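Local coordinates for protein tryptophane-5-halogenase (PDB 5UAO) that catalyses, as an FAD-dependent halogenase, the chlorination of tryptophan at carbon 5 during biosynthesis of the lanthipeptide NAI-107, at residues Val127-Ser132 and Pro440-Asp445; Val204-Asp207 and His211-Gly214; Glu429-Leu434 and Tyr460-Val465. One frame throughout, in Å; residues are numbered along the deposited sequence.

Contact 1 of 3, residues Val127-Ser132 and Pro440-Asp445; sequences VGLVGS and PLTGRD
The five-membered ring of P440 is the group that V130 and L129 both meet: its CD and CG lie against V130 CG2, while its CB is reached by L129. This proline follows a cis peptide bond and opens a 3-10 turn, residues 441-443, between helices 429-437 and 446-453; its partners occupy the first turn of helix 129-136, for which G128 is the N-cap. The contact is apolar and small, with 133 Å² buried. The V130 and P440 side chains cross at about a right angle, and V130 CG2 approaches P440 CD to 3.5 Å, closer than two carbons normally pack. The side chains of L129 and P440 pass in opposite directions. With its CG anti to the backbone N (chi1 -162°), L129 brings CD2 to 4.0 Å from P440 CB. No hydrogen bond joins the two segments; the turn is closed by its own bond from G443 N to P440 O, 2.8 Å. Helix 461-471 also borders the contact, L129 touching L470 and P440 touching D466. That aspartate takes up the polar end of T442, whose OG1 is hydrogen-bonded to D466 OD2 while lying 4.1 Å from L129 CD2.

Contact 2 of 3, residues Val204-Asp207 and His211-Gly214; sequences VRLD and HVGG
Backbone hydrogen bonds hold R205 and D207 to H211, G213 and G214. R205 N donates to G214 O at 2.9 Å. R205 O is gripped twice, by G213 N at 2.8 Å and by G214 N at 3.1 Å, both donors lying in its carbonyl plane. Further along, D207 N reaches H211 O at 3.0 Å, and the same oxygen receives a CA-H...O contact from L206 CA.

Two glycines facing one arginine make a classic beta bulge, which shifts the register by one residue near the turn of the hairpin formed by strands 195-208 and 211-217. The hairpin lies toward one side of the eight-stranded mixed sheet. G213 has no room for a side chain, because a CB there would run into D207 CB.

Apolar contact falls on V212, whose CG2 receives V204 CG1 at 3.9 Å and L206 CD2 at 3.8 Å. V204 also touches L237 and A242 of helix 237-242.

Among the polar side chains, D207 has CG between its backbone N and carbonyl carbon (chi1 65°), which swings the carboxylate back to within 3.7 Å (CG) of G213 CA. The carboxylate of D207 also lies at the edge of the H211 ring and nearly coplanar with it, although which way round the ring sits and the closest approach are both doubtful. With an alanine here in place of H211 the ring would be gone, and a gap would probably open beside the D207 carboxylate. The guanidinium of R205 leads away to a salt bridge with E203.

Contact 3 of 3, residues Glu429-Leu434 and Tyr460-Val465; sequences EPLLRL and YGLEGV
L431 holds CG anti to its backbone N (chi1 -177°), and with chi2 at 59° its forked end reaches across to L462 and V465. One methyl serves each partner: CD1 lies 4.3 Å from L462 CD2, and CD2 lies 4.2 Å from V465 CG1. V465 answers with a matching first torsion, its CG1 likewise anti to the backbone N. L462 instead starts out across the line of approach, and its extended side chain brings the methyl end nearer to L431. The two receiving residues are three apart in sequence, about one helical turn, so a single leucine spans both.

All three side chains are buried, and no hydrogen bond crosses between the segments. The arrangement joins two helices of the halogenase chain, 429-437 and 461-471, through apolar branch ends alone, with 116 Å² buried. A452 of helix 446-453 touches both L431 and L462, bringing a third helix to the same apolar patch. L441, from the loop that follows helix 429-437, touches L431 as well.

Around this patch the two helices have other duties. R433 of helix 429-437 makes a salt bridge through NH1 with D384 of the second subunit, and P430 packs on Q388 of that subunit; this helix thus also takes part in the dimer interface. At the start of the other segment, Y460 OH is hydrogen-bonded to the carbonyl O of E355.

How the contacts relate
Contacts 1 and 3 are neighbours, their centres about 13 Å apart, and they interleave along the chain: helix 429-437 of contact 3 leads into the turn 440-445 of contact 1, which helix 461-471 then packs against. They touch directly, L441 CD1 lying 3.6 Å from L431 CD1 and T442 CG2 lying 3.8 Å from L462 CB, so they form one continuous packed region. Contact 2 stands apart, its centre about 54 Å from that of contact 1, on the opposite side of the chain's centre, and about 43 Å from that of contact 3. It belongs to the sheet beside the cofactor, the V204 side chain being about 7 Å from bound FAD.

Contact 1 of 3, residues Val127-Ser132 and Pro440-Asp445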
ATOM      1  N   VAL A 127     -23.940   8.330  -2.692  1.00 35.78           N
ATOM      2  CA  VAL A 127     -25.202   8.240  -3.465  1.00 37.27           C
ATOM      3  C   VAL A 127     -24.839   7.661  -4.805  1.00 37.15           C
ATOM      4  O   VAL A 127     -25.485   6.730  -5.281  1.00 38.44           O
ATOM      5  CB  VAL A 127     -25.895   9.616  -3.649  1.00 32.96           C
ATOM      6  CG1 VAL A 127     -27.031   9.555  -4.657  1.00 30.93           C
ATOM      7  CG2 VAL A 127     -26.374  10.119  -2.311  1.00 31.33           C
ATOM      8  N   GLY A 128     -23.788   8.203  -5.412  1.00 42.60           N
ATOM      9  CA  GLY A 128     -23.150   7.552  -6.553  1.00 37.96           C
ATOM     10  C   GLY A 128     -22.691   8.532  -7.592  1.00 35.86           C
ATOM     11  O   GLY A 128     -23.470   9.347  -8.092  1.00 32.98           O
ATOM     12  N   LEU A 129     -21.416   8.433  -7.951  1.00 33.12           N
ATOM     13  CA  LEU A 129     -20.801   9.419  -8.810  1.00 32.84           C
ATOM     14  C   LEU A 129     -21.299   9.336 -10.229  1.00 30.00           C
ATOM     15  O   LEU A 129     -21.550  10.348 -10.855  1.00 30.03           O
ATOM     16  CB  LEU A 129     -19.300   9.229  -8.756  1.00 35.94           C
ATOM     17  CG  LEU A 129     -18.270  10.237  -9.171  1.00 42.54           C
ATOM     18  CD1 LEU A 129     -18.644  11.675  -8.775  1.00 41.19           C
ATOM     19  CD2 LEU A 129     -16.945   9.786  -8.513  1.00 40.52           C
ATOM     20  N   VAL A 130     -21.444   8.138 -10.739  1.00 27.61           N
ATOM     21  CA  VAL A 130     -21.851   7.944 -12.111  1.00 29.12           C
ATOM     22  C   VAL A 130     -23.296   8.382 -12.283  1.00 28.25           C
ATOM     23  O   VAL A 130     -23.635   9.062 -13.224  1.00 27.83           O
ATOM     24  CB  VAL A 130     -21.664   6.485 -12.578  1.00 32.54           C
ATOM     25  CG1 VAL A 130     -22.295   6.314 -13.964  1.00 36.06           C
ATOM     26  CG2 VAL A 130     -20.179   6.123 -12.578  1.00 33.66           C
ATOM     27  N   GLY A 131     -24.124   8.059 -11.308  1.00 29.38           N
ATOM     28  CA  GLY A 131     -25.530   8.473 -11.345  1.00 30.94           C
ATOM     29  C   GLY A 131     -25.635  10.003 -11.243  1.00 28.35           C
ATOM     30  O   GLY A 131     -26.433  10.639 -11.971  1.00 28.06           O
ATOM     31  N   SER A 132     -24.802  10.612 -10.403  1.00 25.79           N
ATOM     32  CA  SER A 132     -24.840  12.111 -10.289  1.00 25.95           C
ATOM     33  C   SER A 132     -24.507  12.702 -11.659  1.00 23.94           C
ATOM     34  O   SER A 132     -25.203  13.656 -12.160  1.00 26.99           O
ATOM     35  CB  SER A 132     -23.873  12.607  -9.179  1.00 24.05           C
ATOM     36  OG  SER A 132     -23.813  14.042  -9.109  1.00 27.13           O
ATOM     37  N   PRO A 440     -15.435   6.821 -13.501  1.00 34.81           N
ATOM     38  CA  PRO A 440     -14.451   7.100 -12.473  1.00 37.45           C
ATOM     39  C   PRO A 440     -13.664   5.835 -12.137  1.00 37.59           C
ATOM     40  O   PRO A 440     -14.195   4.712 -12.242  1.00 33.21           O
ATOM     41  CB  PRO A 440     -15.311   7.445 -11.267  1.00 33.06           C
ATOM     42  CG  PRO A 440     -16.560   6.672 -11.453  1.00 34.63           C
ATOM     43  CD  PRO A 440     -16.756   6.533 -12.921  1.00 35.05           C
ATOM     44  N   LEU A 441     -12.445   6.023 -11.669  1.00 32.79           N
ATOM     45  CA  LEU A 441     -11.617   4.916 -11.275  1.00 33.14           C
ATOM     46  C   LEU A 441     -12.231   4.173 -10.161  1.00 32.32           C
ATOM     47  O   LEU A 441     -12.073   2.945 -10.051  1.00 34.23           O
ATOM     48  CB  LEU A 441     -10.234   5.427 -10.838  1.00 35.26           C
ATOM     49  CG  LEU A 441      -9.343   6.004 -11.940  1.00 37.31           C
ATOM     50  CD1 LEU A 441      -8.235   6.864 -11.312  1.00 42.65           C
ATOM     51  CD2 LEU A 441      -8.794   4.883 -12.782  1.00 42.00           C
ATOM     52  N   THR A 442     -12.932   4.873  -9.287  1.00 31.39           N
ATOM     53  CA  THR A 442     -13.658   4.202  -8.194  1.00 31.66           C
ATOM     54  C   THR A 442     -14.809   3.285  -8.712  1.00 32.91           C
ATOM     55  O   THR A 442     -15.289   2.486  -7.937  1.00 30.93           O
ATOM     56  CB  THR A 442     -14.275   5.196  -7.180  1.00 31.78           C
ATOM     57  OG1 THR A 442     -14.968   6.277  -7.855  1.00 31.18           O
ATOM     58  CG2 THR A 442     -13.158   5.751  -6.313  1.00 37.51           C
ATOM     59  N   GLY A 443     -15.196   3.393  -9.991  1.00 34.00           N
ATOM     60  CA  GLY A 443     -16.177   2.485 -10.599  1.00 35.02           C
ATOM     61  C   GLY A 443     -15.563   1.294 -11.315  1.00 42.85           C
ATOM     62  O   GLY A 443     -16.281   0.404 -11.766  1.00 41.37           O
ATOM     63  N   ARG A 444     -14.227   1.243 -11.399  1.00 38.75           N
ATOM     64  CA  ARG A 444     -13.563   0.091 -12.030  1.00 40.87           C
ATOM     65  C   ARG A 444     -13.668  -1.143 -11.220  1.00 38.24           C
ATOM     66  O   ARG A 444     -14.127  -1.114 -10.047  1.00 36.51           O
ATOM     67  CB  ARG A 444     -12.086   0.377 -12.259  1.00 38.34           C
ATOM     68  CG  ARG A 444     -11.948   1.342 -13.351  1.00 41.55           C
ATOM     69  CD  ARG A 444     -12.075   0.685 -14.726  1.00 47.71           C
ATOM     70  NE  ARG A 444     -11.538   1.738 -15.499  1.00 54.56           N
ATOM     71  CZ  ARG A 444     -10.404   1.761 -16.172  1.00 45.93           C
ATOM     72  NH1 ARG A 444     -10.074   2.941 -16.666  1.00 43.94           N
ATOM     73  NH2 ARG A 444      -9.683   0.681 -16.431  1.00 47.19           N
ATOM     74  N   ASP A 445     -13.218  -2.252 -11.820  1.00 39.10           N
ATOM     75  CA  ASP A 445     -13.200  -3.521 -11.099  1.00 42.52           C
ATOM     76  C   ASP A 445     -12.203  -3.467  -9.955  1.00 41.93           C
ATOM     77  O   ASP A 445     -11.269  -2.648  -9.941  1.00 39.00           O
ATOM     78  CB  ASP A 445     -12.905  -4.721 -12.042  1.00 44.66           C
ATOM     79  CG  ASP A 445     -11.502  -4.693 -12.593  1.00 45.45           C
ATOM     80  OD1 ASP A 445     -10.561  -4.666 -11.784  1.00 51.40           O
ATOM     81  OD2 ASP A 445     -11.334  -4.694 -13.829  1.00 52.51           O
TER

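Contact 2 of 3, residues Val204-Asp207 and His211-Gly214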
ATOM      1  N   VAL A 204      23.584  25.371  16.081  1.00 34.00           N
ATOM      2  CA  VAL A 204      23.340  23.976  16.367  1.00 31.44           C
ATOM      3  C   VAL A 204      24.693  23.337  16.273  1.00 36.32           C
ATOM      4  O   VAL A 204      25.281  23.277  15.198  1.00 38.42           O
ATOM      5  CB  VAL A 204      22.397  23.418  15.324  1.00 28.78           C
ATOM      6  CG1 VAL A 204      22.168  21.935  15.520  1.00 29.42           C
ATOM      7  CG2 VAL A 204      21.138  24.259  15.314  1.00 29.26           C
ATOM      8  N   ARG A 205      25.195  22.870  17.410  1.00 35.18           N
ATOM      9  CA  ARG A 205      26.512  22.334  17.462  1.00 36.19           C
ATOM     10  C   ARG A 205      26.498  20.822  17.414  1.00 31.74           C
ATOM     11  O   ARG A 205      25.966  20.169  18.308  1.00 34.09           O
ATOM     12  CB  ARG A 205      27.198  22.825  18.720  1.00 39.48           C
ATOM     13  CG  ARG A 205      28.693  22.679  18.675  1.00 54.28           C
ATOM     14  CD  ARG A 205      29.372  24.046  18.633  1.00 65.43           C
ATOM     15  NE  ARG A 205      30.753  23.843  18.250  1.00 79.74           N
ATOM     16  CZ  ARG A 205      31.417  24.494  17.293  1.00 95.16           C
ATOM     17  NH1 ARG A 205      30.878  25.520  16.622  1.00 99.89           N
ATOM     18  NH2 ARG A 205      32.674  24.137  17.038  1.00 88.95           N
ATOM     19  N   LEU A 206      27.115  20.267  16.378  1.00 32.38           N
ATOM     20  CA  LEU A 206      27.247  18.806  16.213  1.00 32.26           C
ATOM     21  C   LEU A 206      28.399  18.338  17.065  1.00 32.54           C
ATOM     22  O   LEU A 206      29.297  19.102  17.305  1.00 32.69           O
ATOM     23  CB  LEU A 206      27.517  18.466  14.739  1.00 33.00           C
ATOM     24  CG  LEU A 206      26.537  19.005  13.674  1.00 36.37           C
ATOM     25  CD1 LEU A 206      26.851  18.415  12.320  1.00 36.78           C
ATOM     26  CD2 LEU A 206      25.096  18.727  14.077  1.00 38.94           C
ATOM     27  N   ASP A 207      28.390  17.098  17.520  1.00 37.02           N
ATOM     28  CA  ASP A 207      29.574  16.519  18.195  1.00 39.61           C
ATOM     29  C   ASP A 207      29.987  15.221  17.540  1.00 41.98           C
ATOM     30  O   ASP A 207      30.812  14.498  18.067  1.00 43.43           O
ATOM     31  CB  ASP A 207      29.329  16.297  19.677  1.00 41.63           C
ATOM     32  CG  ASP A 207      28.263  15.254  19.927  1.00 49.24           C
ATOM     33  OD1 ASP A 207      27.644  14.795  18.935  1.00 47.98           O
ATOM     34  OD2 ASP A 207      28.021  14.918  21.105  1.00 50.96           O
ATOM     35  N   HIS A 211      24.951  13.683  14.668  1.00 33.79           N
ATOM     36  CA  HIS A 211      24.635  13.760  16.096  1.00 30.33           C
ATOM     37  C   HIS A 211      24.777  15.234  16.574  1.00 36.36           C
ATOM     38  O   HIS A 211      25.876  15.819  16.461  1.00 31.95           O
ATOM     39  CB  HIS A 211      25.538  12.837  16.909  1.00 33.46           C
ATOM     40  CG  HIS A 211      25.151  12.764  18.365  1.00 35.24           C
ATOM     41  ND1 HIS A 211      24.162  11.927  18.831  1.00 40.77           N
ATOM     42  CD2 HIS A 211      25.593  13.455  19.445  1.00 37.38           C
ATOM     43  CE1 HIS A 211      24.009  12.112  20.140  1.00 41.58           C
ATOM     44  NE2 HIS A 211      24.848  13.057  20.529  1.00 39.35           N
ATOM     45  N   VAL A 212      23.667  15.826  17.056  1.00 29.40           N
ATOM     46  CA  VAL A 212      23.652  17.162  17.578  1.00 32.61           C
ATOM     47  C   VAL A 212      24.121  17.001  19.000  1.00 33.16           C
ATOM     48  O   VAL A 212      23.529  16.223  19.743  1.00 28.73           O
ATOM     49  CB  VAL A 212      22.244  17.837  17.491  1.00 30.09           C
ATOM     50  CG1 VAL A 212      22.206  19.155  18.270  1.00 34.15           C
ATOM     51  CG2 VAL A 212      21.864  18.069  16.003  1.00 27.64           C
ATOM     52  N   GLY A 213      25.167  17.753  19.381  1.00 33.80           N
ATOM     53  CA  GLY A 213      25.676  17.756  20.752  1.00 34.42           C
ATOM     54  C   GLY A 213      25.008  18.791  21.630  1.00 33.63           C
ATOM     55  O   GLY A 213      24.935  18.627  22.841  1.00 34.70           O
ATOM     56  N   GLY A 214      24.526  19.869  21.029  1.00 30.98           N
ATOM     57  CA  GLY A 214      23.914  20.910  21.791  1.00 34.43           C
ATOM     58  C   GLY A 214      23.497  22.108  21.002  1.00 29.26           C
ATOM     59  O   GLY A 214      23.791  22.233  19.839  1.00 31.90           O
TER

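Contact 3 of 3, residues Glu429-Leu434 and Tyr460-Val465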
ATOM      1  N   GLU A 429       0.643  10.640 -14.209  1.00 26.23           N
ATOM      2  CA  GLU A 429       0.277  10.411 -15.567  1.00 29.98           C
ATOM      3  C   GLU A 429      -0.147   8.962 -15.860  1.00 27.56           C
ATOM      4  O   GLU A 429      -1.105   8.751 -16.574  1.00 26.55           O
ATOM      5  CB  GLU A 429       1.497  10.886 -16.379  1.00 38.41           C
ATOM      6  CG  GLU A 429       1.612  10.497 -17.822  1.00 57.20           C
ATOM      7  CD  GLU A 429       0.397  10.880 -18.593  1.00 71.06           C
ATOM      8  OE1 GLU A 429      -0.302  11.819 -18.138  1.00 80.08           O
ATOM      9  OE2 GLU A 429       0.149  10.225 -19.637  1.00 77.88           O
ATOM     10  N   PRO A 430       0.508   7.953 -15.265  1.00 26.09           N
ATOM     11  CA  PRO A 430       0.018   6.591 -15.563  1.00 26.40           C
ATOM     12  C   PRO A 430      -1.385   6.378 -15.041  1.00 26.41           C
ATOM     13  O   PRO A 430      -2.205   5.758 -15.676  1.00 27.70           O
ATOM     14  CB  PRO A 430       1.013   5.692 -14.820  1.00 26.62           C
ATOM     15  CG  PRO A 430       2.273   6.495 -14.707  1.00 27.61           C
ATOM     16  CD  PRO A 430       1.838   7.957 -14.610  1.00 25.95           C
ATOM     17  N   LEU A 431      -1.681   6.960 -13.887  1.00 28.58           N
ATOM     18  CA  LEU A 431      -3.045   6.913 -13.336  1.00 28.98           C
ATOM     19  C   LEU A 431      -4.047   7.700 -14.216  1.00 29.54           C
ATOM     20  O   LEU A 431      -5.181   7.252 -14.420  1.00 29.55           O
ATOM     21  CB  LEU A 431      -3.017   7.494 -11.907  1.00 30.53           C
ATOM     22  CG  LEU A 431      -4.326   7.456 -11.146  1.00 32.34           C
ATOM     23  CD1 LEU A 431      -4.789   6.025 -11.031  1.00 33.87           C
ATOM     24  CD2 LEU A 431      -4.182   8.037  -9.750  1.00 35.12           C
ATOM     25  N   LEU A 432      -3.622   8.837 -14.767  1.00 31.68           N
ATOM     26  CA  LEU A 432      -4.510   9.627 -15.682  1.00 32.15           C
ATOM     27  C   LEU A 432      -4.904   8.864 -16.954  1.00 32.36           C
ATOM     28  O   LEU A 432      -6.051   9.003 -17.446  1.00 32.50           O
ATOM     29  CB  LEU A 432      -3.901  10.948 -16.099  1.00 32.40           C
ATOM     30  CG  LEU A 432      -3.618  11.914 -14.931  1.00 36.47           C
ATOM     31  CD1 LEU A 432      -2.894  13.165 -15.394  1.00 38.00           C
ATOM     32  CD2 LEU A 432      -4.858  12.295 -14.139  1.00 38.81           C
ATOM     33  N   ARG A 433      -3.982   8.040 -17.444  1.00 31.56           N
ATOM     34  CA  ARG A 433      -4.223   7.193 -18.636  1.00 31.04           C
ATOM     35  C   ARG A 433      -5.209   6.126 -18.337  1.00 31.61           C
ATOM     36  O   ARG A 433      -6.043   5.775 -19.221  1.00 33.16           O
ATOM     37  CB  ARG A 433      -2.939   6.577 -19.182  1.00 37.15           C
ATOM     38  CG  ARG A 433      -1.957   7.611 -19.692  1.00 43.11           C
ATOM     39  CD  ARG A 433      -1.045   7.101 -20.794  1.00 52.59           C
ATOM     40  NE  ARG A 433       0.183   7.891 -20.919  1.00 68.14           N
ATOM     41  CZ  ARG A 433       1.274   7.772 -20.136  1.00 83.15           C
ATOM     42  NH1 ARG A 433       1.334   6.891 -19.118  1.00 75.34           N
ATOM     43  NH2 ARG A 433       2.330   8.562 -20.360  1.00 92.10           N
ATOM     44  N   LEU A 434      -5.189   5.601 -17.105  1.00 30.42           N
ATOM     45  CA  LEU A 434      -6.203   4.648 -16.663  1.00 30.43           C
ATOM     46  C   LEU A 434      -7.602   5.293 -16.599  1.00 37.01           C
ATOM     47  O   LEU A 434      -8.614   4.758 -17.135  1.00 30.77           O
ATOM     48  CB  LEU A 434      -5.860   4.120 -15.299  1.00 33.20           C
ATOM     49  CG  LEU A 434      -4.698   3.121 -15.099  1.00 37.63           C
ATOM     50  CD1 LEU A 434      -4.669   2.593 -13.649  1.00 40.99           C
ATOM     51  CD2 LEU A 434      -4.763   1.941 -16.059  1.00 37.61           C
ATOM     52  N   TYR A 460      -6.656  10.953   0.813  1.00 29.60           N
ATOM     53  CA  TYR A 460      -7.584  11.572  -0.162  1.00 29.53           C
ATOM     54  C   TYR A 460      -8.148  10.505  -1.111  1.00 28.66           C
ATOM     55  O   TYR A 460      -9.299  10.597  -1.542  1.00 27.93           O
ATOM     56  CB  TYR A 460      -6.846  12.710  -0.932  1.00 27.70           C
ATOM     57  CG  TYR A 460      -6.376  13.812  -0.022  1.00 26.62           C
ATOM     58  CD1 TYR A 460      -7.212  14.872   0.333  1.00 26.20           C
ATOM     59  CD2 TYR A 460      -5.071  13.795   0.513  1.00 26.61           C
ATOM     60  CE1 TYR A 460      -6.776  15.863   1.244  1.00 25.23           C
ATOM     61  CE2 TYR A 460      -4.634  14.761   1.382  1.00 24.63           C
ATOM     62  CZ  TYR A 460      -5.497  15.780   1.780  1.00 28.00           C
ATOM     63  OH  TYR A 460      -5.012  16.757   2.609  1.00 25.64           O
ATOM     64  N   GLY A 461      -7.289   9.564  -1.508  1.00 29.44           N
ATOM     65  CA  GLY A 461      -7.702   8.322  -2.161  1.00 27.73           C
ATOM     66  C   GLY A 461      -8.095   8.528  -3.602  1.00 27.50           C
ATOM     67  O   GLY A 461      -8.034   9.655  -4.143  1.00 28.05           O
ATOM     68  N   LEU A 462      -8.493   7.428  -4.232  1.00 28.39           N
ATOM     69  CA  LEU A 462      -8.953   7.441  -5.581  1.00 27.01           C
ATOM     70  C   LEU A 462     -10.174   8.316  -5.722  1.00 25.31           C
ATOM     71  O   LEU A 462     -10.353   8.943  -6.773  1.00 25.27           O
ATOM     72  CB  LEU A 462      -9.358   6.047  -6.056  1.00 31.29           C
ATOM     73  CG  LEU A 462      -8.220   5.157  -6.428  1.00 35.01           C
ATOM     74  CD1 LEU A 462      -8.839   3.841  -6.830  1.00 40.97           C
ATOM     75  CD2 LEU A 462      -7.392   5.788  -7.556  1.00 32.75           C
ATOM     76  N   GLU A 463     -11.022   8.337  -4.695  1.00 27.01           N
ATOM     77  CA  GLU A 463     -12.233   9.175  -4.725  1.00 29.77           C
ATOM     78  C   GLU A 463     -11.872  10.664  -4.882  1.00 26.98           C
ATOM     79  O   GLU A 463     -12.533  11.411  -5.577  1.00 27.68           O
ATOM     80  CB  GLU A 463     -13.181   8.890  -3.505  1.00 35.94           C
ATOM     81  CG  GLU A 463     -12.662   9.140  -2.094  1.00 38.25           C
ATOM     82  CD  GLU A 463     -11.763   8.016  -1.504  1.00 46.41           C
ATOM     83  OE1 GLU A 463     -11.381   7.094  -2.249  1.00 40.79           O
ATOM     84  OE2 GLU A 463     -11.409   8.062  -0.286  1.00 46.94           O
ATOM     85  N   GLY A 464     -10.788  11.102  -4.267  1.00 25.42           N
ATOM     86  CA  GLY A 464     -10.395  12.478  -4.382  1.00 25.75           C
ATOM     87  C   GLY A 464      -9.891  12.785  -5.781  1.00 25.18           C
ATOM     88  O   GLY A 464     -10.200  13.837  -6.366  1.00 25.12           O
ATOM     89  N   VAL A 465      -9.111  11.869  -6.320  1.00 23.84           N
ATOM     90  CA  VAL A 465      -8.606  12.017  -7.720  1.00 24.12           C
ATOM     91  C   VAL A 465      -9.785  12.045  -8.707  1.00 24.56           C
ATOM     92  O   VAL A 465      -9.863  12.937  -9.573  1.00 27.68           O
ATOM     93  CB  VAL A 465      -7.633  10.885  -8.103  1.00 25.59           C
ATOM     94  CG1 VAL A 465      -7.194  11.009  -9.573  1.00 29.48           C
ATOM     95  CG2 VAL A 465      -6.393  10.946  -7.178  1.00 28.07           C
TER